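Local coordinates for protein L-asparaginase 1 (Escherichia coli, PDB 6NXC) that hydrolyses L-asparagine to L-aspartate and ammonium as a cytoplasmic, allosterically activated homotetramer of the asparaginase 1 family, at residues 48-51 / 52-56; 87-90 / 91-95. The protein carries 1 engineered substitution. All coordinates share one frame; numbering follows the deposited sequence.

Interaction 1: 48-51 / 52-56; sequences SGHL and QRQLA
G49, H50 and L51 meet R53, Q54 and L55 in an N-terminal helix contact: G49 is the N-cap of the short helix 50-56, which packs against strands 25-32 and 68-78 of the N-terminal domain's mixed sheet. Three successive i to i+4 backbone bonds define this first turn. R53 N reaches G49 O only weakly (3.3 Å), whereas Q54 N to H50 O (3.0 Å) and L55 N to L51 O (2.9 Å) are shorter. Q52 bends at chi2 (101°), which turns its amide back toward the cap, OE1 lying 3.2 Å from G49 C; its NE2 is hydrogen-bonded to E73 of strand 68-78, so the turn is tied to the sheet. On the inner side, L51 and L55 touch along the helix through L51 CD1 and L55 CG (3.9 Å), L51 bearing on Y30 and L55 on I71. With CG anti to the backbone N (chi1 -161°), the H50 ring reaches toward the next turn, where Q54 lies. The ring is poorly ordered and the pair tentative: as modelled, Q54 NE2 lies over one face toward the rim, ring and amide planes 35° apart, and Q54 CG makes a CH-pi contact 4.2 Å from the H50 ring centroid.

Interaction 2: 87-90 / 91-95; sequences DWQH and IAEDI
One turn of helix 85-98 brings Q89 against E93 in an i to i+4 side-chain pair, on a helix lying beside strands 25-32 and 68-78. The amide of Q89 donates from NE2 to E93 OE1 at 3.1 Å, with a nearly straight N-H...O angle of 166°. The acceptor lies almost in the amide plane, but the approach to E93 is from above the carboxylate plane, and the two flat groups stand 83° apart. Two different chain shapes produce this meeting: Q89 starts with CG anti to its own N and then bends at chi2 (77°), while E93 runs extended beyond CG. The bend also brings Q89 CG to 3.5 Å from E93 OE1. The other end of the amide, Q89 OE1, accepts from the backbone N of I227, so both polar atoms of the group have partners and its rotation is fixed from two sides.

In the alpha/beta N-terminal domain, the helix packs on two sides. I91 and D94 turn to the sheet, I91 touching T31 and Y74, while D94 OD1 is hydrogen-bonded to the Y27 hydroxyl and OD2 to the Y74 hydroxyl and H72 ND1; that network satisfies both oxygens of a buried carboxylate. W88 and A92 instead face helix 114-124, W88 on T117 and A120 and A92 on M124, and W88 also meets the H330 ring edge-to-face and packs on P239 of the second subunit.

Beneath the side chains, four i to i+4 backbone bonds run from I91, A92, E93 and D94 N to D87, W88, Q89 and H90 O, respectively, that of E93 N to Q89 O measuring 2.9 Å. Close to the first of these bonds, I91 CG1 lies 3.3 Å from D87 O.

Interactions 1 and 2 follow one another along the chain, and both helices pack on strands 25-32 and 68-78. Their centres are 22 Å apart and their nearest atoms about 12 Å, with no touch; they share the sheet as a common support: Y30 and I71 meet 48-56, whereas T31 and Y74 meet 87-95. Each lies near a different part of the substrate site. The side chain of Q54 is about 10 Å from that of the nucleophile T34, and that of W88 is about 9 Å from that of S80 and about 11 Å from that of D112. None of these is a contact distance; the side chain of W88 is about 13 Å from a bound asparagine.

Interaction 1: 48-51 / 52-56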
ATOM      1  N   SER B  48      10.804 -18.657  33.323  1.00 64.44           N
ATOM      2  CA  SER B  48      10.541 -17.387  34.033  1.00 51.08           C
ATOM      3  C   SER B  48       9.189 -17.504  34.721  1.00 43.79           C
ATOM      4  O   SER B  48       9.095 -17.097  35.852  1.00 49.99           O
ATOM      5  CB  SER B  48      10.629 -16.187  33.110  1.00 54.34           C
ATOM      6  OG  SER B  48      11.948 -15.641  33.107  1.00 57.33           O
ATOM      7  N   GLY B  49       8.148 -18.043  34.075  1.00 50.34           N
ATOM      8  CA  GLY B  49       6.770 -18.017  34.636  1.00 45.97           C
ATOM      9  C   GLY B  49       6.056 -16.662  34.509  1.00 41.80           C
ATOM     10  O   GLY B  49       4.843 -16.567  34.858  1.00 42.22           O
ATOM     11  N   HIS B  50       6.743 -15.653  33.979  1.00 42.16           N
ATOM     12  CA  HIS B  50       6.280 -14.258  33.857  1.00 48.94           C
ATOM     13  C   HIS B  50       5.118 -14.143  32.849  1.00 47.61           C
ATOM     14  O   HIS B  50       4.161 -13.484  33.177  1.00 36.53           O
ATOM     15  CB  HIS B  50       7.459 -13.376  33.470  1.00 55.21           C
ATOM     16  CG  HIS B  50       7.187 -11.953  33.763  1.00 65.26           C
ATOM     17  ND1 HIS B  50       7.602 -10.943  32.929  1.00 76.50           N
ATOM     18  CD2 HIS B  50       6.535 -11.379  34.794  1.00 72.41           C
ATOM     19  CE1 HIS B  50       7.228  -9.792  33.442  1.00 84.70           C
ATOM     20  NE2 HIS B  50       6.570 -10.035  34.583  1.00 79.58           N
ATOM     21  N   LEU B  51       5.199 -14.755  31.657  1.00 39.32           N
ATOM     22  CA  LEU B  51       4.105 -14.715  30.646  1.00 34.40           C
ATOM     23  C   LEU B  51       2.784 -15.230  31.261  1.00 29.32           C
ATOM     24  O   LEU B  51       1.748 -14.560  31.128  1.00 28.33           O
ATOM     25  CB  LEU B  51       4.452 -15.552  29.396  1.00 32.42           C
ATOM     26  CG  LEU B  51       3.173 -15.826  28.593  1.00 34.93           C
ATOM     27  CD1 LEU B  51       2.804 -14.528  27.906  1.00 35.31           C
ATOM     28  CD2 LEU B  51       3.282 -17.012  27.645  1.00 38.48           C
ATOM     29  N   GLN B  52       2.776 -16.426  31.806  1.00 25.92           N
ATOM     30  CA  GLN B  52       1.599 -17.117  32.351  1.00 25.26           C
ATOM     31  C   GLN B  52       0.904 -16.303  33.497  1.00 27.66           C
ATOM     32  O   GLN B  52      -0.316 -16.243  33.563  1.00 21.73           O
ATOM     33  CB  GLN B  52       2.063 -18.465  32.855  1.00 30.86           C
ATOM     34  CG  GLN B  52       2.768 -19.322  31.813  1.00 34.55           C
ATOM     35  CD  GLN B  52       4.291 -19.355  31.887  1.00 36.80           C
ATOM     36  OE1 GLN B  52       5.015 -18.317  31.917  1.00 41.44           O
ATOM     37  NE2 GLN B  52       4.799 -20.572  31.977  1.00 47.55           N
ATOM     38  N   ARG B  53       1.670 -15.696  34.385  1.00 27.82           N
ATOM     39  CA  ARG B  53       1.138 -14.765  35.428  1.00 25.63           C
ATOM     40  C   ARG B  53       0.561 -13.546  34.704  1.00 24.63           C
ATOM     41  O   ARG B  53      -0.518 -13.063  35.083  1.00 21.11           O
ATOM     42  CB  ARG B  53       2.235 -14.414  36.441  1.00 29.13           C
ATOM     43  CG  ARG B  53       1.861 -13.298  37.418  1.00 26.39           C
ATOM     44  CD  ARG B  53       0.669 -13.814  38.250  1.00 26.02           C
ATOM     45  NE  ARG B  53       0.343 -12.947  39.373  1.00 25.19           N
ATOM     46  CZ  ARG B  53      -0.761 -13.037  40.143  1.00 28.61           C
ATOM     47  NH1 ARG B  53      -1.669 -13.964  39.916  1.00 27.04           N
ATOM     48  NH2 ARG B  53      -0.958 -12.133  41.089  1.00 36.62           N
ATOM     49  N   GLN B  54       1.226 -13.025  33.659  1.00 25.85           N
ATOM     50  CA  GLN B  54       0.743 -11.782  33.018  1.00 26.60           C
ATOM     51  C   GLN B  54      -0.610 -12.102  32.371  1.00 20.23           C
ATOM     52  O   GLN B  54      -1.576 -11.292  32.524  1.00 22.50           O
ATOM     53  CB  GLN B  54       1.711 -11.260  31.937  1.00 34.20           C
ATOM     54  CG  GLN B  54       3.041 -10.703  32.441  1.00 45.20           C
ATOM     55  CD  GLN B  54       4.165 -10.874  31.434  1.00 50.61           C
ATOM     56  OE1 GLN B  54       4.256 -11.881  30.734  1.00 57.44           O
ATOM     57  NE2 GLN B  54       5.045  -9.887  31.322  1.00 47.76           N
ATOM     58  N   LEU B  55      -0.770 -13.293  31.759  1.00 19.62           N
ATOM     59  CA  LEU B  55      -2.063 -13.626  31.110  1.00 20.16           C
ATOM     60  C   LEU B  55      -3.141 -13.891  32.151  1.00 20.63           C
ATOM     61  O   LEU B  55      -4.288 -13.505  31.845  1.00 20.44           O
ATOM     62  CB  LEU B  55      -1.898 -14.829  30.190  1.00 21.34           C
ATOM     63  CG  LEU B  55      -0.948 -14.586  29.026  1.00 24.89           C
ATOM     64  CD1 LEU B  55      -0.879 -15.836  28.172  1.00 29.00           C
ATOM     65  CD2 LEU B  55      -1.357 -13.418  28.182  1.00 24.99           C
ATOM     66  N   ALA B  56      -2.811 -14.445  33.313  1.00 21.63           N
ATOM     67  CA  ALA B  56      -3.766 -14.612  34.422  1.00 22.73           C
ATOM     68  C   ALA B  56      -4.380 -13.258  34.796  1.00 21.03           C
ATOM     69  O   ALA B  56      -5.531 -13.228  35.288  1.00 21.74           O
ATOM     70  CB  ALA B  56      -3.046 -15.247  35.604  1.00 24.61           C
TER

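Interaction 2: 87-90 / 91-95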
ATOM      1  N   ASP B  87      15.448 -27.552  16.910  1.00 18.65           N
ATOM      2  CA  ASP B  87      14.290 -26.846  17.545  1.00 18.29           C
ATOM      3  C   ASP B  87      12.975 -27.063  16.780  1.00 18.64           C
ATOM      4  O   ASP B  87      11.908 -27.115  17.441  1.00 19.52           O
ATOM      5  CB  ASP B  87      14.637 -25.375  17.785  1.00 20.83           C
ATOM      6  CG  ASP B  87      15.879 -25.243  18.677  1.00 24.22           C
ATOM      7  OD1 ASP B  87      15.906 -25.908  19.808  1.00 27.46           O
ATOM      8  OD2 ASP B  87      16.862 -24.602  18.201  1.00 23.02           O
ATOM      9  N   TRP B  88      12.979 -27.080  15.429  1.00 20.24           N
ATOM     10  CA  TRP B  88      11.754 -27.257  14.680  1.00 15.44           C
ATOM     11  C   TRP B  88      11.209 -28.665  15.055  1.00 17.25           C
ATOM     12  O   TRP B  88      10.002 -28.866  15.251  1.00 18.05           O
ATOM     13  CB  TRP B  88      12.055 -27.200  13.164  1.00 15.65           C
ATOM     14  CG  TRP B  88      12.657 -25.927  12.667  1.00 14.13           C
ATOM     15  CD1 TRP B  88      12.593 -24.678  13.212  1.00 17.25           C
ATOM     16  CD2 TRP B  88      13.517 -25.822  11.519  1.00 16.53           C
ATOM     17  NE1 TRP B  88      13.307 -23.797  12.433  1.00 17.49           N
ATOM     18  CE2 TRP B  88      13.924 -24.468  11.434  1.00 17.87           C
ATOM     19  CE3 TRP B  88      13.898 -26.725  10.524  1.00 18.05           C
ATOM     20  CZ2 TRP B  88      14.659 -24.022  10.353  1.00 18.55           C
ATOM     21  CZ3 TRP B  88      14.690 -26.290   9.490  1.00 18.16           C
ATOM     22  CH2 TRP B  88      15.092 -24.962   9.450  1.00 20.31           C
ATOM     23  N   GLN B  89      12.116 -29.633  15.058  1.00 17.34           N
ATOM     24  CA  GLN B  89      11.777 -31.034  15.457  1.00 16.77           C
ATOM     25  C   GLN B  89      11.173 -31.098  16.859  1.00 14.63           C
ATOM     26  O   GLN B  89      10.140 -31.805  17.098  1.00 16.05           O
ATOM     27  CB  GLN B  89      13.048 -31.930  15.344  1.00 17.05           C
ATOM     28  CG  GLN B  89      12.716 -33.388  15.605  1.00 18.81           C
ATOM     29  CD  GLN B  89      12.048 -34.104  14.465  1.00 22.20           C
ATOM     30  OE1 GLN B  89      12.229 -33.758  13.327  1.00 23.70           O
ATOM     31  NE2 GLN B  89      11.285 -35.171  14.764  1.00 25.50           N
ATOM     32  N   HIS B  90      11.716 -30.352  17.816  1.00 13.92           N
ATOM     33  CA  HIS B  90      11.270 -30.375  19.242  1.00 17.14           C
ATOM     34  C   HIS B  90       9.820 -29.864  19.235  1.00 16.12           C
ATOM     35  O   HIS B  90       8.936 -30.473  19.921  1.00 16.17           O
ATOM     36  CB  HIS B  90      12.157 -29.420  20.100  1.00 22.99           C
ATOM     37  CG  HIS B  90      11.941 -29.379  21.573  1.00 33.48           C
ATOM     38  ND1 HIS B  90      11.218 -30.351  22.287  1.00 52.92           N
ATOM     39  CD2 HIS B  90      12.464 -28.549  22.514  1.00 49.11           C
ATOM     40  CE1 HIS B  90      11.218 -30.046  23.580  1.00 44.64           C
ATOM     41  NE2 HIS B  90      12.010 -28.972  23.747  1.00 48.67           N
ATOM     42  N   ILE B  91       9.558 -28.751  18.508  1.00 14.82           N
ATOM     43  CA  ILE B  91       8.212 -28.172  18.444  1.00 14.73           C
ATOM     44  C   ILE B  91       7.256 -29.163  17.747  1.00 12.31           C
ATOM     45  O   ILE B  91       6.155 -29.408  18.302  1.00 13.84           O
ATOM     46  CB  ILE B  91       8.231 -26.807  17.747  1.00 15.93           C
ATOM     47  CG1 ILE B  91       9.073 -25.777  18.480  1.00 16.51           C
ATOM     48  CG2 ILE B  91       6.803 -26.352  17.471  1.00 15.02           C
ATOM     49  CD1 ILE B  91       9.405 -24.540  17.672  1.00 18.91           C
ATOM     50  N   ALA B  92       7.660 -29.823  16.652  1.00 13.57           N
ATOM     51  CA  ALA B  92       6.796 -30.782  15.924  1.00 12.90           C
ATOM     52  C   ALA B  92       6.396 -31.937  16.841  1.00 15.86           C
ATOM     53  O   ALA B  92       5.230 -32.373  16.894  1.00 17.54           O
ATOM     54  CB  ALA B  92       7.446 -31.296  14.711  1.00 18.13           C
ATOM     55  N   GLU B  93       7.377 -32.408  17.618  1.00 16.76           N
ATOM     56  CA  GLU B  93       7.139 -33.509  18.592  1.00 18.09           C
ATOM     57  C   GLU B  93       6.167 -33.090  19.680  1.00 18.53           C
ATOM     58  O   GLU B  93       5.354 -33.941  20.130  1.00 17.75           O
ATOM     59  CB  GLU B  93       8.433 -34.043  19.174  1.00 19.48           C
ATOM     60  CG  GLU B  93       9.342 -34.629  18.084  1.00 23.02           C
ATOM     61  CD  GLU B  93      10.767 -35.030  18.517  1.00 27.67           C
ATOM     62  OE1 GLU B  93      11.360 -35.858  17.754  1.00 25.50           O
ATOM     63  OE2 GLU B  93      11.300 -34.511  19.575  1.00 28.93           O
ATOM     64  N   ASP B  94       6.275 -31.873  20.119  1.00 15.97           N
ATOM     65  CA  ASP B  94       5.379 -31.400  21.207  1.00 17.43           C
ATOM     66  C   ASP B  94       3.950 -31.323  20.620  1.00 15.95           C
ATOM     67  O   ASP B  94       3.028 -31.637  21.336  1.00 18.52           O
ATOM     68  CB  ASP B  94       5.840 -30.031  21.677  1.00 16.75           C
ATOM     69  CG  ASP B  94       5.199 -29.405  22.897  1.00 20.62           C
ATOM     70  OD1 ASP B  94       4.647 -30.130  23.607  1.00 22.18           O
ATOM     71  OD2 ASP B  94       5.298 -28.123  23.068  1.00 20.45           O
ATOM     72  N   ILE B  95       3.771 -30.839  19.374  1.00 14.48           N
ATOM     73  CA  ILE B  95       2.416 -30.805  18.726  1.00 15.69           C
ATOM     74  C   ILE B  95       1.863 -32.242  18.659  1.00 17.59           C
ATOM     75  O   ILE B  95       0.708 -32.483  19.080  1.00 18.62           O
ATOM     76  CB  ILE B  95       2.468 -30.135  17.344  1.00 15.95           C
ATOM     77  CG1 ILE B  95       2.775 -28.649  17.480  1.00 16.19           C
ATOM     78  CG2 ILE B  95       1.211 -30.406  16.491  1.00 17.32           C
ATOM     79  CD1 ILE B  95       3.303 -28.058  16.190  1.00 16.31           C
TER